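Local atomic coordinates of NDP-N-acetyl-D-galactosaminuronic acid dehydrogenase (Methanosarcina mazei Go1, PDB entry 3G79), a protein that probably oxidises UDP-N-acetyl-D-mannosamine to UDP-N-acetyl-D-mannosaminouronate, using two molecules of NAD(+) for each sugar nucleotide. Residues Ile453-Phe458 with Phe463-Ile468; Ala357-Ala362 with Ser425-Leu430; Leu254-Glu257 with Asn262-Asp265. All coordinates share one frame; numbering follows the deposited sequence.

Interaction 1: residues Ile453-Phe458 with Phe463-Ile468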
loop_
_atom_site.group_PDB
_atom_site.type_symbol
_atom_site.label_atom_id
_atom_site.label_comp_id
_atom_site.label_asym_id
_atom_site.label_seq_id
_atom_site.Cartn_x
_atom_site.Cartn_y
_atom_site.Cartn_z
ATOM N N ILE A 453 -9.802 22.068 -8.668
ATOM C CA ILE A 453 -10.773 22.767 -9.515
ATOM C C ILE A 453 -12.059 21.956 -9.609
ATOM O O ILE A 453 -12.054 20.764 -9.955
ATOM C CB ILE A 453 -10.164 23.117 -10.923
ATOM C CG1 ILE A 453 -9.602 24.526 -10.912
ATOM C CG2 ILE A 453 -11.178 23.188 -12.008
ATOM C CD1 ILE A 453 -8.181 24.563 -10.718
ATOM N N GLU A 454 -13.165 22.606 -9.289
ATOM C CA GLU A 454 -14.466 21.979 -9.405
ATOM C C GLU A 454 -14.882 22.081 -10.870
ATOM O O GLU A 454 -15.094 23.181 -11.378
ATOM C CB GLU A 454 -15.485 22.657 -8.473
ATOM C CG GLU A 454 -16.673 21.768 -8.081
ATOM C CD GLU A 454 -17.707 21.622 -9.187
ATOM O OE1 GLU A 454 -18.315 22.647 -9.565
ATOM O OE2 GLU A 454 -17.921 20.484 -9.673
ATOM N N PRO A 455 -15.000 20.927 -11.549
ATOM C CA PRO A 455 -15.274 20.852 -12.992
ATOM C C PRO A 455 -16.519 21.613 -13.441
ATOM O O PRO A 455 -16.449 22.359 -14.421
ATOM C CB PRO A 455 -15.466 19.348 -13.261
ATOM C CG PRO A 455 -14.886 18.645 -12.079
ATOM C CD PRO A 455 -14.967 19.597 -10.907
ATOM N N ASP A 456 -17.656 21.442 -12.760
ATOM C CA ASP A 456 -18.894 21.969 -13.330
ATOM C C ASP A 456 -18.945 23.481 -13.365
ATOM O O ASP A 456 -19.442 24.067 -14.329
ATOM C CB ASP A 456 -20.127 21.353 -12.685
ATOM C CG ASP A 456 -20.227 19.841 -12.951
ATOM O OD1 ASP A 456 -19.583 19.348 -13.895
ATOM O OD2 ASP A 456 -20.942 19.140 -12.213
ATOM N N GLU A 457 -18.377 24.107 -12.335
ATOM C CA GLU A 457 -18.208 25.549 -12.292
ATOM C C GLU A 457 -17.523 26.071 -13.576
ATOM O O GLU A 457 -17.996 27.023 -14.201
ATOM C CB GLU A 457 -17.419 25.937 -11.051
ATOM C CG GLU A 457 -17.343 27.444 -10.780
ATOM C CD GLU A 457 -16.349 27.787 -9.676
ATOM O OE1 GLU A 457 -15.824 28.935 -9.675
ATOM O OE2 GLU A 457 -16.089 26.907 -8.811
ATOM N N PHE A 458 -16.442 25.412 -13.967
ATOM C CA PHE A 458 -15.618 25.852 -15.074
ATOM C C PHE A 458 -16.149 25.432 -16.435
ATOM O O PHE A 458 -16.066 26.217 -17.397
ATOM C CB PHE A 458 -14.173 25.379 -14.880
ATOM C CG PHE A 458 -13.415 26.160 -13.823
ATOM C CD1 PHE A 458 -12.377 27.018 -14.184
ATOM C CD2 PHE A 458 -13.744 26.042 -12.473
ATOM C CE1 PHE A 458 -11.673 27.722 -13.229
ATOM C CE2 PHE A 458 -13.037 26.746 -11.498
ATOM C CZ PHE A 458 -12.011 27.595 -11.874
ATOM N N PHE A 463 -15.246 26.750 -20.283
ATOM C CA PHE A 463 -13.894 26.178 -20.285
ATOM C C PHE A 463 -13.851 24.828 -20.921
ATOM O O PHE A 463 -14.886 24.161 -21.030
ATOM C CB PHE A 463 -13.395 25.974 -18.876
ATOM C CG PHE A 463 -12.805 27.160 -18.280
ATOM C CD1 PHE A 463 -13.607 28.117 -17.681
ATOM C CD2 PHE A 463 -11.436 27.330 -18.267
ATOM C CE1 PHE A 463 -13.028 29.264 -17.065
ATOM C CE2 PHE A 463 -10.850 28.455 -17.662
ATOM C CZ PHE A 463 -11.636 29.406 -17.053
ATOM N N VAL A 464 -12.647 24.420 -21.307
ATOM C CA VAL A 464 -12.422 23.046 -21.659
ATOM C C VAL A 464 -11.555 22.437 -20.571
ATOM O O VAL A 464 -10.423 22.913 -20.343
ATOM C CB VAL A 464 -11.681 22.910 -22.975
ATOM C CG1 VAL A 464 -11.511 21.408 -23.312
ATOM C CG2 VAL A 464 -12.406 23.664 -24.095
ATOM N N TYR A 465 -12.072 21.377 -19.929
ATOM C CA TYR A 465 -11.506 20.859 -18.664
ATOM C C TYR A 465 -10.872 19.509 -18.768
ATOM O O TYR A 465 -11.361 18.661 -19.450
ATOM C CB TYR A 465 -12.591 20.787 -17.586
ATOM C CG TYR A 465 -12.211 19.994 -16.358
ATOM C CD1 TYR A 465 -11.676 20.636 -15.224
ATOM C CD2 TYR A 465 -12.375 18.611 -16.322
ATOM C CE1 TYR A 465 -11.322 19.913 -14.084
ATOM C CE2 TYR A 465 -12.004 17.865 -15.191
ATOM C CZ TYR A 465 -11.492 18.518 -14.067
ATOM O OH TYR A 465 -11.106 17.797 -12.932
ATOM N N LYS A 466 -9.793 19.309 -18.035
ATOM C CA LYS A 466 -9.147 18.007 -17.850
ATOM C C LYS A 466 -8.587 17.992 -16.434
ATOM O O LYS A 466 -8.091 19.027 -15.913
ATOM C CB LYS A 466 -7.983 17.848 -18.799
ATOM C CG LYS A 466 -8.357 17.863 -20.247
ATOM C CD LYS A 466 -8.803 16.530 -20.751
ATOM C CE LYS A 466 -9.011 16.605 -22.276
ATOM N NZ LYS A 466 -9.600 15.372 -22.920
ATOM N N GLY A 467 -8.685 16.830 -15.797
ATOM C CA GLY A 467 -8.082 16.631 -14.485
ATOM C C GLY A 467 -7.538 15.232 -14.453
ATOM O O GLY A 467 -8.073 14.342 -15.128
ATOM N N ILE A 468 -6.486 15.007 -13.674
ATOM C CA ILE A 468 -6.014 13.636 -13.485
ATOM C C ILE A 468 -7.141 12.670 -13.053
ATOM O O ILE A 468 -7.972 12.974 -12.174
ATOM C CB ILE A 468 -4.752 13.550 -12.592
ATOM C CG1 ILE A 468 -3.526 13.898 -13.442
ATOM C CG2 ILE A 468 -4.538 12.140 -12.011
ATOM C CD1 ILE A 468 -2.204 13.744 -12.717
#
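Phe-458 and Phe-463 form a T-shaped (edge-to-face) pair. The edge of Phe-458 is turned toward the face of Phe-463. The ring centroids are 5.0 Å apart and the planes meet at 61°. Phe-458 CD1 stands over the centre of the Phe-463 ring, 3.7 Å from Phe-463 CE1. In both residues CG is anti to the carbonyl carbon, and the side chains run side by side in the same direction. The backbones meet at the same place: Phe-463 N donates to Phe-458 O at 3.0 Å.

The second pair joins Pro-455 and Tyr-465. Pro-455 CB lies over the middle of the tyrosine ring, 9° off the ring normal, in a CH-pi contact. Pro-455 CG is shifted toward the hydroxyl end, 3.9 Å from Tyr-465 CZ. Ile-453 reaches this ring at its edge, with CG2 3.9 Å from Tyr-465 CE1. The same methyl also sits over a face of the Phe-458 ring, near the rim, and so lies against both Tyr-465 and Phe-458.

Glu-454 caps the helix that carries Pro-455 and Phe-458. Its OE1 accepts from Glu-457 N at 3.1 Å, and OE2 takes a weaker bond from Asp-456 N. The helix start probably stabilises this negative charge.

The helix and strand 464-467 belong to a beta-alpha-beta unit that begins with strand 445-448. Phe-463 also packs on Ala-435 of helix 432-439. Across the contact the chemistry is almost wholly apolar and aromatic. The helix meets the strand and the residue before it through this packing and one backbone hydrogen bond; no salt bridge crosses between them.

Interaction 2: residues Ala357-Ala362 with Ser425-Leu430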
loop_
_atom_site.group_PDB
_atom_site.type_symbol
_atom_site.label_atom_id
_atom_site.label_comp_id
_atom_site.label_asym_id
_atom_site.label_seq_id
_atom_site.Cartn_x
_atom_site.Cartn_y
_atom_site.Cartn_z
ATOM N N ALA A 357 -0.283 29.070 -18.642
ATOM C CA ALA A 357 -0.080 29.562 -17.264
ATOM C C ALA A 357 0.007 28.366 -16.345
ATOM O O ALA A 357 -0.985 27.621 -16.145
ATOM C CB ALA A 357 -1.217 30.510 -16.810
ATOM N N MET A 358 1.226 28.161 -15.855
ATOM C CA MET A 358 1.538 27.209 -14.815
ATOM C C MET A 358 1.174 27.776 -13.451
ATOM O O MET A 358 1.830 28.695 -12.926
ATOM C CB MET A 358 3.022 26.876 -14.867
ATOM C CG MET A 358 3.390 26.159 -16.181
ATOM S SD MET A 358 4.894 25.235 -16.148
ATOM C CE MET A 358 5.245 25.161 -17.829
ATOM N N LEU A 359 0.113 27.231 -12.874
ATOM C CA LEU A 359 -0.267 27.572 -11.517
ATOM C C LEU A 359 0.366 26.584 -10.582
ATOM O O LEU A 359 -0.147 25.495 -10.380
ATOM C CB LEU A 359 -1.775 27.506 -11.381
ATOM C CG LEU A 359 -2.552 28.785 -11.693
ATOM C CD1 LEU A 359 -2.122 29.430 -12.991
ATOM C CD2 LEU A 359 -4.033 28.423 -11.693
ATOM N N GLY A 360 1.517 26.923 -10.034
ATOM C CA GLY A 360 2.138 25.994 -9.100
ATOM C C GLY A 360 3.468 25.448 -9.557
ATOM O O GLY A 360 3.549 24.708 -10.561
ATOM N N TRP A 361 4.511 25.826 -8.811
ATOM C CA TRP A 361 5.864 25.367 -9.053
ATOM C C TRP A 361 6.376 24.477 -7.912
ATOM O O TRP A 361 7.020 23.467 -8.177
ATOM C CB TRP A 361 6.782 26.562 -9.261
ATOM C CG TRP A 361 8.178 26.190 -9.603
ATOM C CD1 TRP A 361 9.237 26.224 -8.781
ATOM C CD2 TRP A 361 8.668 25.741 -10.876
ATOM N NE1 TRP A 361 10.371 25.848 -9.450
ATOM C CE2 TRP A 361 10.047 25.548 -10.742
ATOM C CE3 TRP A 361 8.076 25.518 -12.119
ATOM C CZ2 TRP A 361 10.845 25.107 -11.789
ATOM C CZ3 TRP A 361 8.863 25.098 -13.153
ATOM C CH2 TRP A 361 10.236 24.900 -12.992
ATOM N N ALA A 362 6.120 24.831 -6.645
ATOM C CA ALA A 362 6.332 23.858 -5.564
ATOM C C ALA A 362 5.394 22.669 -5.773
ATOM O O ALA A 362 4.501 22.748 -6.596
ATOM C CB ALA A 362 6.095 24.473 -4.243
ATOM N N SER A 425 -3.527 26.793 -1.829
ATOM C CA SER A 425 -4.887 27.201 -1.479
ATOM C C SER A 425 -5.409 28.295 -2.414
ATOM O O SER A 425 -6.627 28.334 -2.735
ATOM C CB SER A 425 -4.979 27.604 -0.003
ATOM O OG SER A 425 -4.903 26.460 0.846
ATOM N N ALA A 426 -4.494 29.152 -2.879
ATOM C CA ALA A 426 -4.812 30.173 -3.873
ATOM C C ALA A 426 -5.532 29.570 -5.089
ATOM O O ALA A 426 -6.422 30.206 -5.688
ATOM C CB ALA A 426 -3.555 30.888 -4.311
ATOM N N TYR A 427 -5.169 28.337 -5.429
ATOM C CA TYR A 427 -5.736 27.689 -6.593
ATOM C C TYR A 427 -7.083 27.054 -6.285
ATOM O O TYR A 427 -7.910 26.903 -7.176
ATOM C CB TYR A 427 -4.743 26.689 -7.201
ATOM C CG TYR A 427 -3.370 27.286 -7.477
ATOM C CD1 TYR A 427 -3.207 28.661 -7.675
ATOM C CD2 TYR A 427 -2.249 26.486 -7.541
ATOM C CE1 TYR A 427 -1.984 29.199 -7.918
ATOM C CE2 TYR A 427 -1.011 27.021 -7.809
ATOM C CZ TYR A 427 -0.889 28.376 -7.992
ATOM O OH TYR A 427 0.349 28.909 -8.256
ATOM N N SER A 428 -7.316 26.704 -5.021
ATOM C CA SER A 428 -8.619 26.155 -4.612
ATOM C C SER A 428 -9.677 27.257 -4.548
ATOM O O SER A 428 -10.882 26.981 -4.638
ATOM C CB SER A 428 -8.510 25.427 -3.260
ATOM O OG SER A 428 -9.299 24.232 -3.259
ATOM N N SER A 429 -9.213 28.502 -4.401
ATOM C CA SER A 429 -10.092 29.656 -4.405
ATOM C C SER A 429 -10.280 30.234 -5.807
ATOM O O SER A 429 -11.179 31.044 -6.013
ATOM C CB SER A 429 -9.616 30.719 -3.412
ATOM O OG SER A 429 -8.371 31.247 -3.805
ATOM N N LEU A 430 -9.478 29.800 -6.783
ATOM C CA LEU A 430 -9.645 30.267 -8.170
ATOM C C LEU A 430 -11.084 30.090 -8.663
ATOM O O LEU A 430 -11.612 28.964 -8.722
ATOM C CB LEU A 430 -8.652 29.576 -9.126
ATOM C CG LEU A 430 -8.641 29.979 -10.613
ATOM C CD1 LEU A 430 -7.999 31.337 -10.852
ATOM C CD2 LEU A 430 -7.949 28.951 -11.457
#
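Tyr-427 and Leu-359 both hold CG anti to the carbonyl carbon, with chi1 at -52° and -89°. These torsions bring the tyrosine ring and the leucine side chain together between the helical turn and the strand end. Leu-359 CB lies over the centre of the ring, 3.7 Å from its centroid, in a CH-pi contact. Leu-359 CG continues over the same ring and is 3.8 Å from Tyr-427 CE1. At the branch end, Leu-359 CD2 meets Leu-430 CD2 at 4.0 Å. These two leucines cross at about a right angle.

The far end of the ring reaches the backbone. Tyr-427 CE2 is 3.1 Å from Leu-359 O. Tyr-427 OH comes to 2.9 Å from Gly-360 N, but the angle is poor and no hydrogen bond forms. The hydroxyl is hydrogen-bonded instead to His-392 ND1, at the end of the adjacent strand 388-392. A phenylalanine in place of Tyr-427 would probably keep the ring over Leu-359 but leave His-392 ND1 without its hydroxyl mate.

Gly-360 has backbone angles that would jam a side chain against the preceding carbonyl. A CB there would also press on Tyr-427 CE2. Leu-359 packs further on Leu-408 and Val-412 of helix 408-412.

The site lies where strand 355-359 ends and where the chain enters a helical turn after strand 417-420. These neighbouring parallel strands are the first and fourth of a sheet ordered 3-2-1-4-5-6. That order is the Rossmann-like topology, consistent with the UDP-binding domain of this family.

Interaction 3: residues Leu254-Glu257 with Asn262-Asp265; sequences LYCE and NVYD
Cys-256 points its side chain at Val-263, the first residue of the next helix. Its CB is 4.0 Å from Val-263 N and 4.2 Å from Val-263 CB. From there SG turns anti to the carbonyl carbon of Cys-256, with chi1 at -80°. The sulfur then rests against backbone: it is 3.9 Å from Val-263 CA and 4.5 Å from Asn-262 C. No hydrogen bond crosses between the segments. The contact is van der Waals packing of a thiol against a helix start.

Asn-262 fixes that start. It is the N-cap, and its OD1 accepts from Tyr-264 N at 3.0 Å. The donor lies above the amide plane, 57° out of it. Val-263 CG1 covers part of one face of the Tyr-264 ring, near the rim.

The surroundings tie this corner to other parts. Glu-257 OE1 is hydrogen-bonded to His-335 of helix 321-345 and to Gly-469 N. Tyr-255 OH bonds to Glu-302 of the second subunit.

The motif is a pair of consecutive helices, 228-258 and 263-271, joined by a short loop, the second with an Asn N-cap. It belongs to the helical central domain of the UDP-glucose/GDP-mannose dehydrogenase family.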
loop_
_atom_site.group_PDB
_atom_site.type_symbol
_atom_site.label_atom_id
_atom_site.label_comp_id
_atom_site.label_asym_id
_atom_site.label_seq_id
_atom_site.Cartn_x
_atom_site.Cartn_y
_atom_site.Cartn_z
ATOM N N LEU A 254 -4.919 6.831 -14.586
ATOM C CA LEU A 254 -4.839 6.540 -16.028
ATOM C C LEU A 254 -5.926 5.529 -16.476
ATOM O O LEU A 254 -6.650 5.797 -17.380
ATOM C CB LEU A 254 -3.439 6.093 -16.450
ATOM C CG LEU A 254 -2.340 7.024 -15.969
ATOM C CD1 LEU A 254 -0.969 6.440 -16.167
ATOM C CD2 LEU A 254 -2.436 8.329 -16.684
ATOM N N TYR A 255 -6.097 4.420 -15.771
ATOM C CA TYR A 255 -7.158 3.461 -16.103
ATOM C C TYR A 255 -8.556 4.072 -16.061
ATOM O O TYR A 255 -9.416 3.721 -16.869
ATOM C CB TYR A 255 -7.066 2.238 -15.184
ATOM C CG TYR A 255 -5.958 1.277 -15.564
ATOM C CD1 TYR A 255 -5.799 0.048 -14.902
ATOM C CD2 TYR A 255 -5.085 1.577 -16.596
ATOM C CE1 TYR A 255 -4.786 -0.846 -15.268
ATOM C CE2 TYR A 255 -4.088 0.709 -16.961
ATOM C CZ TYR A 255 -3.934 -0.501 -16.299
ATOM O OH TYR A 255 -2.914 -1.343 -16.715
ATOM N N CYS A 256 -8.784 5.019 -15.139
ATOM C CA CYS A 256 -10.118 5.574 -14.984
ATOM C C CYS A 256 -10.434 6.555 -16.094
ATOM O O CYS A 256 -11.600 6.699 -16.525
ATOM C CB CYS A 256 -10.306 6.231 -13.627
ATOM S SG CYS A 256 -10.624 5.043 -12.391
ATOM N N GLU A 257 -9.396 7.240 -16.533
ATOM C CA GLU A 257 -9.507 8.048 -17.722
ATOM C C GLU A 257 -9.954 7.221 -18.921
ATOM O O GLU A 257 -10.876 7.605 -19.633
ATOM C CB GLU A 257 -8.192 8.742 -18.026
ATOM C CG GLU A 257 -8.053 10.041 -17.356
ATOM C CD GLU A 257 -6.689 10.655 -17.687
ATOM O OE1 GLU A 257 -6.070 11.220 -16.767
ATOM O OE2 GLU A 257 -6.240 10.546 -18.864
ATOM N N ASN A 262 -14.817 8.233 -12.735
ATOM C CA ASN A 262 -14.170 9.112 -11.762
ATOM C C ASN A 262 -13.201 8.375 -10.886
ATOM O O ASN A 262 -13.654 7.521 -10.108
ATOM C CB ASN A 262 -15.239 9.748 -10.834
ATOM C CG ASN A 262 -14.719 10.976 -10.094
ATOM O OD1 ASN A 262 -13.506 11.169 -9.993
ATOM N ND2 ASN A 262 -15.629 11.814 -9.587
ATOM N N VAL A 263 -11.897 8.707 -10.937
ATOM C CA VAL A 263 -10.951 8.057 -9.989
ATOM C C VAL A 263 -11.383 8.232 -8.520
ATOM O O VAL A 263 -11.204 7.317 -7.709
ATOM C CB VAL A 263 -9.419 8.419 -10.184
ATOM C CG1 VAL A 263 -9.124 9.824 -9.780
ATOM C CG2 VAL A 263 -8.509 7.465 -9.360
ATOM N N TYR A 264 -11.954 9.389 -8.187
ATOM C CA TYR A 264 -12.240 9.701 -6.783
ATOM C C TYR A 264 -13.376 8.886 -6.197
ATOM O O TYR A 264 -13.387 8.631 -5.028
ATOM C CB TYR A 264 -12.401 11.202 -6.558
ATOM C CG TYR A 264 -11.135 11.913 -6.914
ATOM C CD1 TYR A 264 -10.033 11.891 -6.065
ATOM C CD2 TYR A 264 -10.994 12.525 -8.137
ATOM C CE1 TYR A 264 -8.838 12.504 -6.417
ATOM C CE2 TYR A 264 -9.801 13.120 -8.496
ATOM C CZ TYR A 264 -8.748 13.126 -7.628
ATOM O OH TYR A 264 -7.593 13.735 -8.014
ATOM N N ASP A 265 -14.285 8.416 -7.029
ATOM C CA ASP A 265 -15.363 7.573 -6.561
ATOM C C ASP A 265 -14.797 6.177 -6.355
ATOM O O ASP A 265 -15.153 5.483 -5.397
ATOM C CB ASP A 265 -16.486 7.517 -7.594
ATOM C CG ASP A 265 -17.293 8.815 -7.689
ATOM O OD1 ASP A 265 -17.461 9.574 -6.686
ATOM O OD2 ASP A 265 -17.795 9.052 -8.805
#

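In the fold
Along the chain, interaction 3 comes first, then interaction 2, then interaction 1. Interaction 3 belongs to the central domain. Interactions 1 and 2 both reach the six-stranded parallel sheet of the UDP-binding domain, with their centres about 14 Å apart. Interaction 2 uses strand 355-359 inside the sheet, and interaction 1 uses strand 464-467 at its edge within this chain. They touch where Phe-458 packs on Leu-430. Interaction 1 also touches interaction 3, with centres about 15 Å apart, as Ile-468 packs near Val-263 and Tyr-264. Interactions 2 and 3 stay about 12 Å apart at their nearest atoms. Interaction 1 thus lies between the other two, where the edge of the UDP-binding sheet packs against the central domain.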